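PDB 6BZN: halogenase PltM from Pseudomonas fluorescens, which halogenates phenolic compounds, acting as a chlorinase, brominase and iodinase, probably by way of a bound FAD cofactor. Local coordinates for residues L338-A342 / T356-I361; S328-V332 / V385-L390; I324-S328 / Q341-D347; R363-V368 / Q381-V385; I27-S31 / I189-A193. All blocks are in the same frame, centred on the assembly; numbering follows the deposited sequence.

Interaction 1. Residues L338-A342 / T356-I361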
# COMPACT_ATOMS: atom_id res chain seq x y z
N LEU A 338 -1.12 -13.06 11.54
CA LEU A 338 -1.34 -11.64 11.40
C LEU A 338 -1.17 -11.29 9.94
O LEU A 338 -0.14 -11.60 9.34
CB LEU A 338 -0.33 -10.83 12.22
CG LEU A 338 -0.53 -10.68 13.72
CD1 LEU A 338 -0.86 -11.97 14.42
CD2 LEU A 338 0.67 -10.00 14.34
N LEU A 339 -2.18 -10.65 9.36
CA LEU A 339 -2.01 -10.09 8.03
C LEU A 339 -1.08 -8.87 8.08
O LEU A 339 -0.72 -8.39 9.17
CB LEU A 339 -3.38 -9.77 7.42
CG LEU A 339 -4.22 -10.96 6.96
CD1 LEU A 339 -5.49 -10.43 6.31
CD2 LEU A 339 -3.49 -11.88 5.99
N PRO A 340 -0.65 -8.37 6.91
CA PRO A 340 0.40 -7.33 6.93
C PRO A 340 0.14 -6.09 7.75
O PRO A 340 1.03 -5.70 8.50
CB PRO A 340 0.60 -7.00 5.46
CG PRO A 340 0.38 -8.33 4.82
CD PRO A 340 -0.80 -8.91 5.55
N GLN A 341 -1.04 -5.48 7.67
CA GLN A 341 -1.30 -4.28 8.50
C GLN A 341 -1.14 -4.53 10.01
O GLN A 341 -0.69 -3.64 10.74
CB GLN A 341 -2.70 -3.71 8.25
CG GLN A 341 -2.88 -3.04 6.91
CD GLN A 341 -2.21 -1.68 6.81
OE1 GLN A 341 -1.36 -1.46 5.94
NE2 GLN A 341 -2.60 -0.74 7.68
N ALA A 342 -1.55 -5.71 10.46
CA ALA A 342 -1.37 -6.10 11.85
C ALA A 342 0.10 -6.40 12.20
O ALA A 342 0.46 -6.39 13.37
CB ALA A 342 -2.24 -7.30 12.16
N THR A 356 1.40 -5.49 -0.21
CA THR A 356 1.81 -6.52 0.74
C THR A 356 0.58 -7.28 1.26
O THR A 356 0.60 -8.51 1.34
CB THR A 356 2.60 -5.93 1.91
OG1 THR A 356 3.67 -5.12 1.40
CG2 THR A 356 3.17 -7.00 2.78
N THR A 357 -0.48 -6.53 1.58
CA THR A 357 -1.75 -7.11 2.02
C THR A 357 -2.34 -8.15 1.05
O THR A 357 -2.64 -9.28 1.45
CB THR A 357 -2.79 -6.02 2.30
OG1 THR A 357 -2.33 -5.21 3.39
CG2 THR A 357 -4.17 -6.60 2.68
N PHE A 358 -2.52 -7.78 -0.22
CA PHE A 358 -3.18 -8.68 -1.15
C PHE A 358 -2.31 -9.88 -1.44
O PHE A 358 -2.82 -11.00 -1.60
CB PHE A 358 -3.59 -7.97 -2.45
CG PHE A 358 -4.56 -6.82 -2.26
CD1 PHE A 358 -5.51 -6.83 -1.24
CD2 PHE A 358 -4.55 -5.75 -3.13
CE1 PHE A 358 -6.39 -5.77 -1.08
CE2 PHE A 358 -5.43 -4.68 -2.97
CZ PHE A 358 -6.34 -4.69 -1.94
N GLU A 359 -1.00 -9.68 -1.51
CA GLU A 359 -0.09 -10.81 -1.76
C GLU A 359 -0.11 -11.76 -0.57
O GLU A 359 -0.13 -12.98 -0.76
CB GLU A 359 1.34 -10.36 -2.06
CG GLU A 359 2.20 -11.57 -2.44
CD GLU A 359 3.60 -11.23 -2.90
OE1 GLU A 359 3.83 -10.08 -3.34
OE2 GLU A 359 4.47 -12.14 -2.82
N SER A 360 -0.16 -11.22 0.64
CA SER A 360 -0.17 -12.07 1.83
C SER A 360 -1.43 -12.93 1.89
O SER A 360 -1.38 -14.12 2.25
CB SER A 360 -0.01 -11.23 3.12
OG SER A 360 0.19 -12.09 4.23
N ILE A 361 -2.57 -12.36 1.50
CA ILE A 361 -3.83 -13.13 1.46
C ILE A 361 -3.70 -14.27 0.45
O ILE A 361 -4.08 -15.41 0.72
CB ILE A 361 -5.04 -12.24 1.14
CG1 ILE A 361 -5.25 -11.21 2.25
CG2 ILE A 361 -6.31 -13.07 0.95
CD1 ILE A 361 -6.16 -10.06 1.85
O HOH W 1 1.07 -11.51 6.83
O HOH W 2 -3.30 -6.39 6.06
O HOH W 3 -3.41 -2.70 3.49
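With chi1 at -171°, Ser360 lays its OG beside Pro340 CD and toward a water shared with Leu338 O, while Leu339, with CG beside its own N (chi1 -73°), reaches across to Ile361. The proline ring is wedged against residues 356-361 of helix 352-374. Its CG lies 3.4 Å from Ser360 CB, closer than usual van der Waals contact, and 3.5 Å from Thr356 O. Thr356 CG2 touches both CB and CG of Pro340, each at 3.7 Å. Proline suits the first turn of helix 340-343, where no N-H is needed for an intrahelical bond, and serine and threonine are small enough to let it in. The threonine hydroxyls are occupied: Thr356 OG1 bonds to Arg352 O and Thr357 OG1 to Gly353 O. A second water accepts from Gln341 N at 2.9 Å and donates to Thr357 OG1. On the apolar flank, Leu339 CD1 meets Ile361 CG1 at 4.1 Å. Gln341 belongs to FAD sites seen in this protein, and Thr357 touches Ala34 of another, so this buried helix-helix contact is part of the flavin-binding fold of the halogenase.

Interaction 2. Residues S328-V332 / V385-L390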
# COMPACT_ATOMS: atom_id res chain seq x y z
N SER A 328 7.11 -6.43 13.10
CA SER A 328 6.93 -7.54 14.04
C SER A 328 8.03 -8.57 13.89
O SER A 328 8.56 -8.78 12.80
CB SER A 328 5.58 -8.21 13.85
OG SER A 328 4.51 -7.32 14.09
N VAL A 329 8.36 -9.21 15.00
CA VAL A 329 9.43 -10.21 15.01
C VAL A 329 8.96 -11.57 14.45
O VAL A 329 9.77 -12.36 13.96
CB VAL A 329 10.06 -10.37 16.42
CG1 VAL A 329 10.61 -9.04 16.91
CG2 VAL A 329 9.07 -10.92 17.44
N GLN A 330 7.66 -11.84 14.56
CA GLN A 330 7.01 -13.03 13.99
C GLN A 330 5.59 -12.62 13.68
O GLN A 330 5.11 -11.61 14.21
CB GLN A 330 6.94 -14.18 14.99
CG GLN A 330 8.26 -14.82 15.36
CD GLN A 330 8.09 -16.03 16.28
OE1 GLN A 330 7.08 -16.17 16.96
NE2 GLN A 330 9.08 -16.92 16.29
N ASN A 331 4.91 -13.37 12.82
CA ASN A 331 3.50 -13.12 12.60
C ASN A 331 2.62 -14.32 12.31
O ASN A 331 1.47 -14.15 11.95
CB ASN A 331 3.34 -12.04 11.51
CG ASN A 331 3.48 -12.60 10.11
OD1 ASN A 331 4.09 -13.64 9.91
ND2 ASN A 331 2.92 -11.90 9.12
N VAL A 332 3.15 -15.53 12.47
CA VAL A 332 2.35 -16.74 12.35
C VAL A 332 2.65 -17.63 13.55
O VAL A 332 3.75 -17.59 14.11
CB VAL A 332 2.61 -17.50 11.03
CG1 VAL A 332 2.31 -16.62 9.83
CG2 VAL A 332 4.04 -18.01 10.94
N VAL A 385 4.48 -17.52 4.62
CA VAL A 385 3.65 -16.32 4.80
C VAL A 385 4.43 -15.29 5.63
O VAL A 385 4.51 -14.10 5.27
CB VAL A 385 2.28 -16.66 5.43
CG1 VAL A 385 1.46 -15.41 5.69
CG2 VAL A 385 1.50 -17.58 4.50
N GLU A 386 5.04 -15.74 6.72
CA GLU A 386 5.88 -14.87 7.53
C GLU A 386 7.09 -14.33 6.78
O GLU A 386 7.43 -13.16 6.89
CB GLU A 386 6.36 -15.63 8.77
CG GLU A 386 7.18 -14.78 9.72
CD GLU A 386 7.44 -15.51 11.01
OE1 GLU A 386 8.54 -16.08 11.16
OE2 GLU A 386 6.53 -15.55 11.87
N ARG A 387 7.78 -15.22 6.06
CA ARG A 387 8.95 -14.82 5.30
C ARG A 387 8.60 -13.72 4.29
O ARG A 387 9.29 -12.71 4.24
CB ARG A 387 9.57 -16.03 4.60
CG ARG A 387 10.74 -15.68 3.69
CD ARG A 387 11.44 -16.95 3.22
NE ARG A 387 12.41 -16.68 2.15
CZ ARG A 387 12.44 -17.28 0.95
NH1 ARG A 387 11.56 -18.21 0.60
NH2 ARG A 387 13.39 -16.93 0.08
N HIS A 388 7.55 -13.92 3.51
CA HIS A 388 7.08 -12.85 2.62
C HIS A 388 6.78 -11.54 3.39
O HIS A 388 7.30 -10.49 3.03
CB HIS A 388 5.84 -13.27 1.83
CG HIS A 388 5.14 -12.10 1.22
ND1 HIS A 388 3.96 -11.59 1.72
CD2 HIS A 388 5.53 -11.25 0.24
CE1 HIS A 388 3.62 -10.52 1.03
NE2 HIS A 388 4.56 -10.29 0.13
N CYS A 389 5.99 -11.61 4.46
CA CYS A 389 5.52 -10.38 5.11
C CYS A 389 6.65 -9.61 5.77
O CYS A 389 6.78 -8.38 5.58
CB CYS A 389 4.42 -10.67 6.13
SG CYS A 389 3.71 -9.12 6.75
N LEU A 390 7.51 -10.32 6.50
CA LEU A 390 8.61 -9.65 7.20
C LEU A 390 9.63 -9.08 6.19
O LEU A 390 10.11 -7.98 6.38
CB LEU A 390 9.30 -10.56 8.21
CG LEU A 390 8.45 -11.16 9.35
CD1 LEU A 390 9.33 -11.55 10.54
CD2 LEU A 390 7.27 -10.31 9.82
O HOH W 4 10.41 -14.71 12.62
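Glu386 of helix 383-406 grips the loop that leads into strand 336-338, an edge strand of the parallel, Rossmann-type FAD sheet. Its side chain, extended and with CG opposite the backbone N (chi1 -177°), carries the carboxylate to the loop backbone. There OE2 accepts from Asn331 N at 2.9 Å in a fairly straight bond (163°), approached on the anti side and 34° out of the carboxylate plane; a weak second bond comes from Val332 N. The same oxygen forms a salt bridge with Arg379, which probably helps to keep the buried carboxylate charged. The other oxygen, OE1, takes a water at 2.7 Å that also donates to Val329 O. Glutamate suits the place because its extended chain reaches the loop and its two oxygens let one carboxylate take backbone N-H groups, Arg379 and a water.

Asn331 slides past Glu386 in the opposite direction. Its ND2 comes against Cys389, 3.6 Å from CB, and donates to Thr343 OG1, tying the loop to the short helix 340-343 as well. Leu390, one turn after Glu386, covers the start of the loop: CD1 packs 3.5 Å from Val329 O and CD2 sits 3.6 Å from Ser328 O, the two methyls packing against two successive carbonyl oxygens. The amide oxygen of Asn331 has no polar partner; OD1 is pressed against carbon, 3.2 Å from both CA and CB of Glu386.

Interaction 3. Residues I324-S328 / Q341-D347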
# COMPACT_ATOMS: atom_id res chain seq x y z
N ILE A 324 3.83 6.31 12.58
CA ILE A 324 3.09 5.35 11.78
C ILE A 324 3.82 4.05 11.50
O ILE A 324 3.22 3.11 10.96
CB ILE A 324 2.57 6.01 10.49
CG1 ILE A 324 3.71 6.33 9.53
CG2 ILE A 324 1.76 7.25 10.82
CD1 ILE A 324 3.26 7.06 8.28
N ASN A 325 5.09 3.94 11.90
CA ASN A 325 5.96 2.85 11.50
C ASN A 325 6.07 1.79 12.58
O ASN A 325 6.30 2.13 13.73
CB ASN A 325 7.37 3.34 11.18
CG ASN A 325 7.42 4.82 10.85
OD1 ASN A 325 7.58 5.66 11.75
ND2 ASN A 325 7.23 5.16 9.58
N TYR A 326 5.98 0.53 12.19
CA TYR A 326 6.19 -0.59 13.12
C TYR A 326 6.46 -1.84 12.32
O TYR A 326 6.14 -1.89 11.13
CB TYR A 326 5.00 -0.76 14.05
CG TYR A 326 3.66 -0.92 13.36
CD1 TYR A 326 3.20 -2.17 12.97
CD2 TYR A 326 2.87 0.18 13.09
CE1 TYR A 326 1.97 -2.32 12.32
CE2 TYR A 326 1.65 0.05 12.44
CZ TYR A 326 1.21 -1.20 12.06
OH TYR A 326 -0.00 -1.32 11.42
N ARG A 327 7.08 -2.81 12.97
CA ARG A 327 7.30 -4.13 12.39
C ARG A 327 7.03 -5.16 13.47
O ARG A 327 6.74 -4.81 14.62
CB ARG A 327 8.72 -4.25 11.84
CG ARG A 327 9.82 -4.17 12.87
CD ARG A 327 11.20 -4.43 12.28
NE ARG A 327 12.15 -4.54 13.39
CZ ARG A 327 12.53 -5.66 13.99
NH1 ARG A 327 12.11 -6.87 13.60
NH2 ARG A 327 13.37 -5.58 15.01
N SER A 328 7.11 -6.43 13.10
CA SER A 328 6.93 -7.54 14.04
C SER A 328 8.03 -8.57 13.89
O SER A 328 8.56 -8.78 12.80
CB SER A 328 5.58 -8.21 13.85
OG SER A 328 4.51 -7.32 14.09
N GLN A 341 -1.04 -5.48 7.67
CA GLN A 341 -1.30 -4.28 8.50
C GLN A 341 -1.14 -4.53 10.01
O GLN A 341 -0.69 -3.64 10.74
CB GLN A 341 -2.70 -3.71 8.25
CG GLN A 341 -2.88 -3.04 6.91
CD GLN A 341 -2.21 -1.68 6.81
OE1 GLN A 341 -1.36 -1.46 5.94
NE2 GLN A 341 -2.60 -0.74 7.68
N ALA A 342 -1.55 -5.71 10.46
CA ALA A 342 -1.37 -6.10 11.85
C ALA A 342 0.10 -6.40 12.20
O ALA A 342 0.46 -6.39 13.37
CB ALA A 342 -2.24 -7.30 12.16
N THR A 343 0.94 -6.66 11.19
CA THR A 343 2.34 -7.05 11.36
C THR A 343 3.30 -5.89 11.28
O THR A 343 4.18 -5.74 12.14
CB THR A 343 2.74 -8.06 10.25
OG1 THR A 343 1.84 -9.16 10.29
CG2 THR A 343 4.14 -8.57 10.43
N GLY A 344 3.16 -5.09 10.23
CA GLY A 344 4.06 -3.99 10.01
C GLY A 344 3.53 -2.96 9.05
O GLY A 344 2.75 -3.30 8.16
N PHE A 345 3.92 -1.71 9.25
CA PHE A 345 3.60 -0.63 8.32
C PHE A 345 4.74 0.36 8.28
O PHE A 345 5.35 0.61 9.30
CB PHE A 345 2.32 0.09 8.73
CG PHE A 345 1.85 1.08 7.70
CD1 PHE A 345 1.22 0.63 6.54
CD2 PHE A 345 2.04 2.44 7.87
CE1 PHE A 345 0.78 1.53 5.58
CE2 PHE A 345 1.59 3.35 6.92
CZ PHE A 345 0.95 2.89 5.77
N ILE A 346 5.01 0.94 7.11
CA ILE A 346 6.12 1.88 6.98
C ILE A 346 5.63 3.29 6.69
O ILE A 346 5.85 4.20 7.48
CB ILE A 346 7.13 1.39 5.92
CG1 ILE A 346 7.71 0.01 6.31
CG2 ILE A 346 8.24 2.41 5.73
CD1 ILE A 346 8.44 -0.06 7.65
N ASP A 347 4.96 3.48 5.56
CA ASP A 347 4.57 4.83 5.16
C ASP A 347 3.58 4.74 4.00
O ASP A 347 3.58 3.77 3.27
CB ASP A 347 5.82 5.62 4.73
CG ASP A 347 5.63 7.14 4.73
OD1 ASP A 347 5.16 7.66 3.70
OD2 ASP A 347 6.01 7.82 5.74
O HOH W 5 2.40 -6.66 15.20
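Tyr326 and Phe345 form a single antiparallel hydrogen-bonded pair: Tyr326 N donates to Phe345 O at 3.0 Å, and Phe345 N returns a bond to Tyr326 O at 2.9 Å. Just before this bridge Gly344 leaves helix 340-343 for an extended backbone. Glycine suits this place, since there is little room for a side chain beside Tyr326 O.

The ring of Tyr326, with CG lying between its backbone N and carbonyl carbon (chi1 54°), turns toward the end of helix 340-343. Its hydroxyl donates to Gln341 O at a short 2.5 Å, in the carbonyl plane, with the acceptor at the edge of the ring. Ser328 OG does the same for Thr343 O, also 2.5 Å away, aimed at a lone pair, and a water donates both to Ser328 OG and to Ala342 O. Thus the C-terminal carbonyls of this short helix, those of Gln341, Ala342 and Thr343, are met by Tyr326 OH, the water together with Arg206, and Ser328 OG. Tyr326 and Gln341 both belong to FAD sites seen in this protein, and Arg206 also makes a cation-pi contact with the tyrosine ring.

CB of Phe345 makes an off-centre CH-pi contact with the Tyr326 ring, 4.2 Å from its centroid. Phe345 also presents its own edge to Ile324 O, 3.4 Å from CD2, and its side chain lies about 4 Å from a bound calcium ion. Beyond the bridge Asn325 ND2 donates to Ile346 O at 2.7 Å in a bent bond (134°), while Asn325 OD1 is held by Arg323 and Thr215.

Interaction 4. Residues R363-V368 / Q381-V385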
# COMPACT_ATOMS: atom_id res chain seq x y z
N ARG A 363 -1.01 -15.77 -0.60
CA ARG A 363 -0.12 -16.80 -0.09
C ARG A 363 -0.74 -17.60 1.06
O ARG A 363 -0.55 -18.82 1.12
CB ARG A 363 1.19 -16.19 0.38
CG ARG A 363 2.05 -15.66 -0.74
CD ARG A 363 3.21 -14.85 -0.20
NE ARG A 363 4.16 -14.42 -1.23
CZ ARG A 363 5.20 -15.15 -1.67
NH1 ARG A 363 5.45 -16.37 -1.21
NH2 ARG A 363 6.01 -14.63 -2.59
N LEU A 364 -1.43 -16.92 1.97
CA LEU A 364 -1.98 -17.56 3.17
C LEU A 364 -3.18 -18.48 2.90
O LEU A 364 -3.28 -19.56 3.49
CB LEU A 364 -2.39 -16.47 4.19
CG LEU A 364 -3.05 -16.96 5.49
CD1 LEU A 364 -2.09 -17.78 6.34
CD2 LEU A 364 -3.61 -15.76 6.26
N ALA A 365 -4.11 -18.04 2.05
CA ALA A 365 -5.41 -18.71 1.94
C ALA A 365 -5.31 -20.18 1.52
O ALA A 365 -5.95 -21.02 2.14
CB ALA A 365 -6.37 -17.93 1.03
N PRO A 366 -4.45 -20.51 0.53
CA PRO A 366 -4.28 -21.93 0.17
C PRO A 366 -3.73 -22.77 1.30
O PRO A 366 -4.11 -23.94 1.43
CB PRO A 366 -3.28 -21.88 -0.99
CG PRO A 366 -3.48 -20.53 -1.58
CD PRO A 366 -3.69 -19.65 -0.39
N LYS A 367 -2.89 -22.17 2.15
CA LYS A 367 -2.31 -22.88 3.28
C LYS A 367 -3.34 -23.11 4.38
O LYS A 367 -3.33 -24.14 5.03
CB LYS A 367 -1.09 -22.13 3.82
CG LYS A 367 -0.01 -21.97 2.76
CD LYS A 367 1.16 -21.18 3.28
CE LYS A 367 2.18 -20.87 2.19
NZ LYS A 367 2.81 -22.12 1.68
N VAL A 368 -4.22 -22.14 4.60
CA VAL A 368 -5.29 -22.30 5.59
C VAL A 368 -6.25 -23.40 5.12
O VAL A 368 -6.69 -24.23 5.93
CB VAL A 368 -6.02 -20.96 5.86
CG1 VAL A 368 -7.26 -21.14 6.71
CG2 VAL A 368 -5.06 -20.00 6.55
N GLN A 381 3.84 -24.76 8.77
CA GLN A 381 3.00 -24.74 7.57
C GLN A 381 2.84 -23.34 7.00
O GLN A 381 2.58 -23.19 5.83
CB GLN A 381 1.60 -25.30 7.86
CG GLN A 381 1.57 -26.79 8.22
CD GLN A 381 0.30 -27.18 8.99
OE1 GLN A 381 0.38 -27.77 10.07
NE2 GLN A 381 -0.85 -26.81 8.46
N PHE A 382 2.95 -22.32 7.86
CA PHE A 382 2.71 -20.93 7.45
C PHE A 382 3.98 -20.10 7.34
O PHE A 382 3.93 -18.89 7.14
CB PHE A 382 1.71 -20.29 8.42
CG PHE A 382 0.47 -21.12 8.62
CD1 PHE A 382 -0.45 -21.26 7.59
CD2 PHE A 382 0.22 -21.77 9.82
CE1 PHE A 382 -1.59 -22.03 7.75
CE2 PHE A 382 -0.91 -22.55 9.99
CZ PHE A 382 -1.82 -22.68 8.95
N ILE A 383 5.14 -20.76 7.41
CA ILE A 383 6.41 -20.04 7.52
C ILE A 383 6.69 -19.13 6.32
O ILE A 383 7.24 -18.05 6.48
CB ILE A 383 7.60 -20.99 7.80
CG1 ILE A 383 8.82 -20.22 8.30
CG2 ILE A 383 7.96 -21.84 6.58
CD1 ILE A 383 8.66 -19.65 9.69
N GLU A 384 6.27 -19.54 5.13
CA GLU A 384 6.50 -18.72 3.94
C GLU A 384 5.60 -17.47 3.91
O GLU A 384 5.94 -16.49 3.25
CB GLU A 384 6.35 -19.55 2.67
CG GLU A 384 7.39 -20.66 2.54
CD GLU A 384 8.84 -20.18 2.45
OE1 GLU A 384 9.08 -19.09 1.89
OE2 GLU A 384 9.75 -20.91 2.93
N VAL A 385 4.48 -17.52 4.62
CA VAL A 385 3.65 -16.32 4.80
C VAL A 385 4.43 -15.29 5.63
O VAL A 385 4.51 -14.10 5.27
CB VAL A 385 2.28 -16.66 5.43
CG1 VAL A 385 1.46 -15.41 5.69
CG2 VAL A 385 1.50 -17.58 4.50
O HOH W 6 4.75 -21.90 4.31
O HOH W 7 -1.07 -25.79 5.49
O HOH W 8 2.66 -24.63 3.40
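Leu364, Phe382 and Val385 form the close-packed side of this contact between helix 352-374 and the start of helix 383-406 with the residues leading into it. The methyl CG2 of Val385 lies between Leu364 CA, 3.7 Å away, and Lys367 CD, and it also meets Leu364 CD1. Phe382, with CG beside its backbone N (chi1 -51°), brings CD1 and CE1 of its ring to the other helix. Its CD1 lies 4.0 Å from Leu364 CD1, and its CE1 lies 4.2 Å from Val368 CG2, the Val368 and Phe382 side chains crossing at about a right angle. Flat and branched groups fill this inner seam well; Phe188 meets the phenyl ring from elsewhere in the chain.

Lys367 spans the boundary. Its CB packs 3.9 Å from Phe382 CD1, and its CD touches Gln381 O; the chain then bends at chi4 (-66°) and brings the amine to a watery rim. There NZ donates to a water at 3.0 Å that donates to Gln381 O, and a second water joins Gln381 O to Glu384 N. A third links Lys367 O with Gln381 NE2, also bonded to Arg376 O. The amine also forms a salt bridge with Glu452, and Glu384 pairs with Arg387. Lysine thus gives methylenes to the apolar seam and its charge, probably retained, to water and Glu452, so the contact coheres by apolar packing inside and water bridges outside.

Interaction 5. Residues I27-S31 / I189-A193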
# COMPACT_ATOMS: atom_id res chain seq x y z
N ILE A 27 -11.79 -17.64 12.37
CA ILE A 27 -12.23 -16.33 12.81
C ILE A 27 -11.28 -15.29 12.20
O ILE A 27 -10.05 -15.48 12.20
CB ILE A 27 -12.29 -16.23 14.34
CG1 ILE A 27 -13.47 -17.06 14.85
CG2 ILE A 27 -12.46 -14.79 14.81
CD1 ILE A 27 -13.40 -17.42 16.32
N ILE A 28 -11.86 -14.22 11.67
CA ILE A 28 -11.11 -13.12 11.08
C ILE A 28 -11.45 -11.86 11.87
O ILE A 28 -12.62 -11.51 11.97
CB ILE A 28 -11.47 -12.92 9.60
CG1 ILE A 28 -11.10 -14.17 8.80
CG2 ILE A 28 -10.71 -11.73 9.01
CD1 ILE A 28 -11.61 -14.16 7.38
N ILE A 29 -10.44 -11.20 12.42
CA ILE A 29 -10.62 -9.92 13.10
C ILE A 29 -10.41 -8.81 12.06
O ILE A 29 -9.34 -8.71 11.47
CB ILE A 29 -9.65 -9.72 14.27
CG1 ILE A 29 -9.72 -10.88 15.27
CG2 ILE A 29 -9.98 -8.43 15.02
CD1 ILE A 29 -8.47 -10.99 16.10
N GLY A 30 -11.43 -7.97 11.87
CA GLY A 30 -11.39 -6.84 10.92
C GLY A 30 -12.24 -7.11 9.69
O GLY A 30 -12.09 -8.14 9.02
N SER A 31 -13.14 -6.18 9.36
CA SER A 31 -14.05 -6.36 8.25
C SER A 31 -13.76 -5.35 7.14
O SER A 31 -14.64 -5.11 6.30
CB SER A 31 -15.50 -6.21 8.73
OG SER A 31 -15.75 -4.88 9.16
N ILE A 189 -7.21 -18.28 13.78
CA ILE A 189 -7.61 -16.86 13.83
C ILE A 189 -6.67 -16.02 12.95
O ILE A 189 -5.46 -16.16 13.01
CB ILE A 189 -7.73 -16.33 15.28
CG1 ILE A 189 -8.30 -14.91 15.29
CG2 ILE A 189 -6.42 -16.36 16.06
CD1 ILE A 189 -8.97 -14.54 16.61
N ILE A 190 -7.26 -15.19 12.10
CA ILE A 190 -6.51 -14.28 11.23
C ILE A 190 -6.77 -12.86 11.70
O ILE A 190 -7.91 -12.43 11.78
CB ILE A 190 -6.93 -14.44 9.76
CG1 ILE A 190 -6.59 -15.85 9.30
CG2 ILE A 190 -6.23 -13.41 8.86
CD1 ILE A 190 -7.20 -16.23 7.97
N ASP A 191 -5.70 -12.14 12.02
CA ASP A 191 -5.81 -10.74 12.39
C ASP A 191 -5.69 -9.87 11.15
O ASP A 191 -4.58 -9.64 10.63
CB ASP A 191 -4.75 -10.33 13.41
CG ASP A 191 -5.06 -9.00 14.08
OD1 ASP A 191 -5.76 -8.14 13.48
OD2 ASP A 191 -4.62 -8.82 15.24
N ALA A 192 -6.83 -9.36 10.70
CA ALA A 192 -6.92 -8.50 9.53
C ALA A 192 -7.17 -7.05 9.94
O ALA A 192 -7.62 -6.24 9.14
CB ALA A 192 -8.04 -8.99 8.62
N ALA A 193 -6.88 -6.72 11.20
CA ALA A 193 -7.02 -5.35 11.69
C ALA A 193 -5.74 -4.55 11.35
O ALA A 193 -4.85 -5.03 10.68
CB ALA A 193 -7.28 -5.37 13.18
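Ile27 to Ile29 lie beside Ile189 to Asp191 as parallel strands, their axes 4.7 Å apart and 15° from parallel. Ile190 sits in the middle of the ladder: its N donates to Ile27 O at 2.8 Å, and its O accepts from Ile29 N at 2.9 Å. The ladder ends with Ala192 N, which reaches Ile29 O in a more bent bond (135°). Side chains pair on each face. The CD1 atoms of Ile29 and Ile189 touch at 3.6 Å where the two side chains cross, and Ile27 CG2 comes to the same Ile189 methyl; on the other face Ile28 CG2 touches Ala192 CB at 3.8 Å. Beta-branched isoleucine suits such extended, buried strands.

Farther out, an Asx turn shapes the strand's exit: Asp191 OD1 accepts from Ala193 N at 2.9 Å, while its OD2 bonds to Ser197 OG. Gly30 takes a positive phi of 107°, natural for glycine, and passes close to Ala192 O where a CB would clash. It is the first glycine of what appears to be the GxGxxG dinucleotide-binding turn, consistent with Ile33, Ala34 and Asp53 being FAD-site residues. Around the pair, strand 49-52 bonds to the far edge of 24-29, helix 33-44 packs over Ile28 and Ile190, and helix 198-203 lies against Ile29, Ile189 and Asp191.

Along the chain interaction 5 closes first, pairing two inner strands of the parallel FAD sheet. Interactions 2 and 3 then share Ser328, and interaction 3 closes before interaction 1 does, both using helix 340-343. Helix 352-374 serves interactions 1 and 4, and helix 383-406 serves 2 and 4. Interaction 1 is central: its centre lies about 10 to 11 Å from each of the others, whereas those of 3 and 4 are about 20 Å apart. Leu339 N bonds to Asp191 O of interaction 5, and Leu338 N to Asn331 O of interaction 2. The sheet, the FAD-site residues and the helices packed against them thus form one continuous core.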